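Local structure of protein CsuE (Acinetobacter baumannii, 6FJY) at residues Gly223-Asn228 and Asn240-Tyr245; Leu73-Glu78 and Lys86-Phe91. The protein serves as the tip adhesion subunit of archaic chaperone-usher Csu pili, bound before assembly by the chaperone CsuC, and probably contributes to biofilm formation. All coordinates share one frame; numbering follows the deposited sequence.

Contact 1. Residues Gly223-Asn228 and Asn240-Tyr245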
loop_
_atom_site.group_PDB
_atom_site.type_symbol
_atom_site.label_atom_id
_atom_site.label_comp_id
_atom_site.label_asym_id
_atom_site.label_seq_id
_atom_site.Cartn_x
_atom_site.Cartn_y
_atom_site.Cartn_z
ATOM N N GLY D 223 26.272 -8.748 -8.730
ATOM C CA GLY D 223 26.174 -8.594 -10.167
ATOM C C GLY D 223 26.001 -9.905 -10.913
ATOM O O GLY D 223 25.704 -10.961 -10.347
ATOM N N LEU D 224 26.202 -9.818 -12.227
ATOM C CA LEU D 224 26.011 -10.958 -13.114
ATOM C C LEU D 224 27.265 -11.797 -13.288
ATOM O O LEU D 224 27.158 -12.969 -13.665
ATOM C CB LEU D 224 25.540 -10.487 -14.494
ATOM C CG LEU D 224 24.328 -9.558 -14.492
ATOM C CD1 LEU D 224 23.950 -9.147 -15.911
ATOM C CD2 LEU D 224 23.156 -10.224 -13.781
ATOM N N SER D 225 28.443 -11.234 -13.023
ATOM C CA SER D 225 29.719 -11.908 -13.255
ATOM C C SER D 225 30.550 -11.966 -11.976
ATOM O O SER D 225 31.677 -11.458 -11.936
ATOM C CB SER D 225 30.498 -11.201 -14.361
ATOM O OG SER D 225 29.643 -10.811 -15.420
ATOM N N PRO D 226 30.029 -12.588 -10.902
ATOM C CA PRO D 226 30.817 -12.660 -9.667
ATOM C C PRO D 226 31.972 -13.642 -9.777
ATOM O O PRO D 226 31.771 -14.859 -9.700
ATOM C CB PRO D 226 29.791 -13.110 -8.622
ATOM C CG PRO D 226 28.796 -13.883 -9.394
ATOM C CD PRO D 226 28.719 -13.251 -10.750
ATOM N N GLN D 227 33.184 -13.122 -9.979
ATOM C CA GLN D 227 34.372 -13.963 -9.897
ATOM C C GLN D 227 34.405 -14.693 -8.560
ATOM O O GLN D 227 34.356 -15.928 -8.509
ATOM C CB GLN D 227 35.627 -13.109 -10.103
ATOM C CG GLN D 227 35.627 -12.314 -11.404
ATOM C CD GLN D 227 35.681 -13.200 -12.642
ATOM O OE1 GLN D 227 36.666 -13.904 -12.874
ATOM N NE2 GLN D 227 34.620 -13.169 -13.444
ATOM N N ASN D 228 34.469 -13.932 -7.464
ATOM C CA ASN D 228 34.201 -14.411 -6.103
ATOM C C ASN D 228 34.332 -13.259 -5.110
ATOM O O ASN D 228 33.351 -12.585 -4.791
ATOM C CB ASN D 228 35.133 -15.561 -5.693
ATOM C CG ASN D 228 36.513 -15.446 -6.307
ATOM O OD1 ASN D 228 37.030 -14.347 -6.503
ATOM N ND2 ASN D 228 37.112 -16.587 -6.627
ATOM N N ASN D 240 34.863 -13.493 -23.335
ATOM C CA ASN D 240 34.706 -13.806 -21.918
ATOM C C ASN D 240 35.717 -13.080 -21.043
ATOM O O ASN D 240 36.146 -13.617 -20.015
ATOM C CB ASN D 240 34.804 -15.314 -21.692
ATOM C CG ASN D 240 33.655 -16.073 -22.315
ATOM O OD1 ASN D 240 32.620 -16.288 -21.681
ATOM N ND2 ASN D 240 33.829 -16.490 -23.564
ATOM N N THR D 241 36.119 -11.876 -21.433
ATOM C CA THR D 241 36.978 -11.059 -20.594
ATOM C C THR D 241 36.173 -10.464 -19.447
ATOM O O THR D 241 34.978 -10.186 -19.575
ATOM C CB THR D 241 37.616 -9.934 -21.408
ATOM O OG1 THR D 241 37.906 -10.403 -22.730
ATOM C CG2 THR D 241 38.900 -9.470 -20.747
ATOM N N PHE D 242 36.845 -10.265 -18.320
ATOM C CA PHE D 242 36.223 -9.696 -17.136
ATOM C C PHE D 242 37.074 -8.564 -16.590
ATOM O O PHE D 242 38.306 -8.654 -16.560
ATOM C CB PHE D 242 36.022 -10.752 -16.055
ATOM C CG PHE D 242 35.020 -11.801 -16.421
ATOM C CD1 PHE D 242 33.666 -11.517 -16.399
ATOM C CD2 PHE D 242 35.428 -13.071 -16.786
ATOM C CE1 PHE D 242 32.740 -12.476 -16.733
ATOM C CE2 PHE D 242 34.502 -14.036 -17.118
ATOM C CZ PHE D 242 33.156 -13.736 -17.090
ATOM N N LEU D 243 36.403 -7.502 -16.155
ATOM C CA LEU D 243 37.033 -6.352 -15.510
ATOM C C LEU D 243 36.485 -6.265 -14.086
ATOM O O LEU D 243 35.347 -5.831 -13.880
ATOM C CB LEU D 243 36.761 -5.080 -16.301
ATOM C CG LEU D 243 37.302 -3.797 -15.681
ATOM C CD1 LEU D 243 38.774 -3.961 -15.366
ATOM C CD2 LEU D 243 37.077 -2.639 -16.635
ATOM N N LYS D 244 37.287 -6.691 -13.112
ATOM C CA LYS D 244 36.834 -6.738 -11.728
ATOM C C LYS D 244 36.656 -5.331 -11.171
ATOM O O LYS D 244 37.407 -4.413 -11.509
ATOM C CB LYS D 244 37.832 -7.517 -10.873
ATOM C CG LYS D 244 37.978 -8.984 -11.259
ATOM C CD LYS D 244 39.132 -9.654 -10.523
ATOM C CE LYS D 244 39.313 -11.093 -10.994
ATOM N NZ LYS D 244 40.468 -11.774 -10.344
ATOM N N TYR D 245 35.659 -5.163 -10.300
ATOM C CA TYR D 245 35.398 -3.866 -9.694
ATOM C C TYR D 245 34.716 -4.068 -8.345
ATOM O O TYR D 245 34.413 -5.192 -7.937
ATOM C CB TYR D 245 34.552 -2.994 -10.627
ATOM C CG TYR D 245 33.103 -3.409 -10.676
ATOM C CD1 TYR D 245 32.681 -4.419 -11.525
ATOM C CD2 TYR D 245 32.157 -2.795 -9.863
ATOM C CE1 TYR D 245 31.355 -4.804 -11.567
ATOM C CE2 TYR D 245 30.833 -3.173 -9.896
ATOM C CZ TYR D 245 30.437 -4.178 -10.748
ATOM O OH TYR D 245 29.120 -4.560 -10.783
#

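Contact 2. Residues Leu73-Glu78 and Lys86-Phe91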
loop_
_atom_site.group_PDB
_atom_site.type_symbol
_atom_site.label_atom_id
_atom_site.label_comp_id
_atom_site.label_asym_id
_atom_site.label_seq_id
_atom_site.Cartn_x
_atom_site.Cartn_y
_atom_site.Cartn_z
ATOM N N LEU D 73 -18.545 14.643 -4.108
ATOM C CA LEU D 73 -19.308 14.922 -5.311
ATOM C C LEU D 73 -20.368 13.851 -5.510
ATOM O O LEU D 73 -20.165 12.685 -5.164
ATOM C CB LEU D 73 -18.398 14.993 -6.552
ATOM C CG LEU D 73 -17.264 16.027 -6.605
ATOM C CD1 LEU D 73 -15.953 15.435 -6.129
ATOM C CD2 LEU D 73 -17.123 16.573 -8.019
ATOM N N ASP D 74 -21.499 14.263 -6.091
ATOM C CA ASP D 74 -22.647 13.391 -6.302
ATOM C C ASP D 74 -22.467 12.566 -7.571
ATOM O O ASP D 74 -21.413 12.579 -8.209
ATOM C CB ASP D 74 -23.937 14.210 -6.361
ATOM C CG ASP D 74 -23.913 15.268 -7.456
ATOM O OD1 ASP D 74 -22.978 15.251 -8.281
ATOM O OD2 ASP D 74 -24.826 16.126 -7.485
ATOM N N SER D 75 -23.526 11.859 -7.966
ATOM C CA SER D 75 -23.442 10.920 -9.076
ATOM C C SER D 75 -23.235 11.606 -10.423
ATOM O O SER D 75 -22.885 10.933 -11.395
ATOM C CB SER D 75 -24.706 10.058 -9.113
ATOM O OG SER D 75 -24.932 9.441 -7.857
ATOM N N ASN D 76 -23.456 12.916 -10.514
ATOM C CA ASN D 76 -23.201 13.664 -11.738
ATOM C C ASN D 76 -21.898 14.456 -11.670
ATOM O O ASN D 76 -21.709 15.398 -12.444
ATOM C CB ASN D 76 -24.376 14.596 -12.036
ATOM C CG ASN D 76 -25.661 13.844 -12.313
ATOM O OD1 ASN D 76 -25.724 13.000 -13.213
ATOM N ND2 ASN D 76 -26.698 14.146 -11.538
ATOM N N ASN D 77 -21.004 14.085 -10.751
ATOM C CA ASN D 77 -19.747 14.792 -10.486
ATOM C C ASN D 77 -19.969 16.267 -10.143
ATOM O O ASN D 77 -19.177 17.134 -10.513
ATOM C CB ASN D 77 -18.760 14.638 -11.646
ATOM C CG ASN D 77 -17.710 13.568 -11.376
ATOM O OD1 ASN D 77 -16.649 13.849 -10.811
ATOM N ND2 ASN D 77 -18.009 12.332 -11.759
ATOM N N GLU D 78 -21.032 16.550 -9.392
ATOM C CA GLU D 78 -21.280 17.879 -8.853
ATOM C C GLU D 78 -20.995 17.914 -7.357
ATOM O O GLU D 78 -21.375 17.001 -6.616
ATOM C CB GLU D 78 -22.718 18.329 -9.116
ATOM C CG GLU D 78 -22.981 18.679 -10.563
ATOM C CD GLU D 78 -24.163 19.604 -10.729
ATOM O OE1 GLU D 78 -25.246 19.289 -10.191
ATOM O OE2 GLU D 78 -24.006 20.654 -11.392
ATOM N N LYS D 86 -30.439 18.967 -4.381
ATOM C CA LYS D 86 -30.106 18.739 -5.785
ATOM C C LYS D 86 -31.121 17.779 -6.385
ATOM O O LYS D 86 -31.291 16.666 -5.886
ATOM C CB LYS D 86 -28.694 18.163 -5.949
ATOM N N ASP D 87 -31.777 18.205 -7.455
ATOM C CA ASP D 87 -32.796 17.411 -8.126
ATOM C C ASP D 87 -32.145 16.697 -9.304
ATOM O O ASP D 87 -31.845 17.321 -10.327
ATOM C CB ASP D 87 -33.948 18.306 -8.577
ATOM C CG ASP D 87 -35.144 17.524 -9.067
ATOM O OD1 ASP D 87 -35.013 16.307 -9.273
ATOM O OD2 ASP D 87 -36.221 18.132 -9.244
ATOM N N MET D 88 -31.927 15.394 -9.156
ATOM C CA MET D 88 -31.359 14.568 -10.209
ATOM C C MET D 88 -32.409 13.986 -11.144
ATOM O O MET D 88 -32.061 13.170 -12.000
ATOM C CB MET D 88 -30.553 13.424 -9.602
ATOM C CG MET D 88 -29.432 13.835 -8.681
ATOM S SD MET D 88 -28.594 12.357 -8.104
ATOM C CE MET D 88 -27.099 13.091 -7.501
ATOM N N SER D 89 -33.675 14.374 -10.997
ATOM C CA SER D 89 -34.754 13.753 -11.757
ATOM C C SER D 89 -34.484 13.813 -13.255
ATOM O O SER D 89 -34.369 14.893 -13.840
ATOM C CB SER D 89 -36.089 14.424 -11.441
ATOM O OG SER D 89 -36.417 14.284 -10.069
ATOM N N SER D 90 -34.373 12.639 -13.866
ATOM C CA SER D 90 -34.315 12.510 -15.310
ATOM C C SER D 90 -34.858 11.140 -15.668
ATOM O O SER D 90 -35.077 10.289 -14.801
ATOM C CB SER D 90 -32.896 12.669 -15.855
ATOM O OG SER D 90 -32.189 11.451 -15.740
ATOM N N PHE D 91 -35.076 10.936 -16.962
ATOM C CA PHE D 91 -35.523 9.637 -17.438
ATOM C C PHE D 91 -34.399 8.616 -17.482
ATOM O O PHE D 91 -34.678 7.419 -17.573
ATOM C CB PHE D 91 -36.152 9.781 -18.825
ATOM C CG PHE D 91 -37.510 10.428 -18.805
ATOM C CD1 PHE D 91 -37.641 11.802 -18.770
ATOM C CD2 PHE D 91 -38.655 9.656 -18.824
ATOM C CE1 PHE D 91 -38.895 12.393 -18.754
ATOM C CE2 PHE D 91 -39.898 10.238 -18.816
ATOM C CZ PHE D 91 -40.018 11.609 -18.779
#

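Contact 1. Residues Gly223-Asn228 and Asn240-Tyr245
Ser-225 and Gln-227 meet Phe-242 in an Ig-like beta-sandwich domain, where the loop after strand 217-220 packs on the start of strand 242-249 through the Phe-242 ring. Ser-225 comes first: its CB lies 3.5 Å from Phe-242 CE1, approaching the ring obliquely, while its OG stays a little farther off, 3.8 Å from the same CE1. Just before it in the loop, Leu-224 N donates to Asp-304, whose carboxylate is also hydrogen-bonded to Tyr-245 OH on the strand; Tyr-245 packs in addition on Val-110 of the CsuC chain.

Beyond Pro-226, the loop brings Gln-227 over the ring. The Gln-227 chain bends at chi2 (-66°), and that bend brings the amide back above Phe-242, with its plane tilted 43° from the ring plane. The nitrogen leads: Gln-227 NE2 lies over the centre of one face, nearest Phe-242 CG at 3.3 Å. Both segments belong to the Spore Coat Protein U domain, and Ser-225, Gln-227 and Phe-242 also touch strand 233-236, which pairs with strand 242-249. The aliphatic part of Gln-227 has a second neighbour two residues along that strand, where the extended chain of Lys-244 crosses it at about a right angle, its CE 3.9 Å from Gln-227 CG.

Contact 2. Residues Leu73-Glu78 and Lys86-Phe91
The carboxylate of Asp-74 and the amide of Asn-76 are the flat groups that receive Met-88. Its methyl comes up from one side of the Asp-74 carboxylate plane, displaced from the carboxyl carbon: Met-88 CE is 3.8 Å from Asp-74 OD2 and closer still, 3.5 Å, to Asp-74 CB. On the opposite side of that plane lies Glu-78 N, which donates to Asp-74 OD1 at 2.6 Å, on the syn side and 26° out of plane. A weak bond from Asn-76 N reaches the same oxygen from the methyl's side of the plane, while OD2 is hydrogen-bonded to Tyr-50 OH, so both oxygens are engaged and the group is restrained from rotating. The Asn-76 amide presents its nitrogen, with ND2 4.0 Å from Met-88 CG.

A straight thioether chain, chi2 of Met-88 being -179°, carries the methyl past the exposed Asn-76 as far as Asp-74 and Ser-75. Met-88 is buried, also touching Leu-48, Tyr-50 and Leu-93; Ser-75 OG is satisfied by Pro-105 O. Beside Met-88, the OD1 of Asp-87 closes an Asx turn by accepting from Ser-89 N at 2.9 Å, and Ser-89 OG donates to the same OD1 at 2.6 Å. The arrangement is that of a type I beta turn, Asp-74 to Asn-77, leaving strand 67-73 of a beta-sandwich domain and packed against the chain at the end of strand 85-87.

Overall arrangement
The two contacts illustrate how irregular chain packs beside strands in an elongated beta-rich protein: in contact 1 a loop lies on the start of a strand, in contact 2 a turn lies on chain just past the end of strand 85-87. Contact 2 comes first in the sequence, and both its segments precede those of contact 1. Their centres are about 65 Å apart and their nearest atoms about 47 Å, in opposite halves of the chain, consistent with separate beta-sandwich domains. The long strands 119-136 and 167-184 pair with each other. Contact 1 lies in the Spore Coat Protein U region, where CsuC reaches Tyr-245; no other chain of the assembly touches the segments of contact 2.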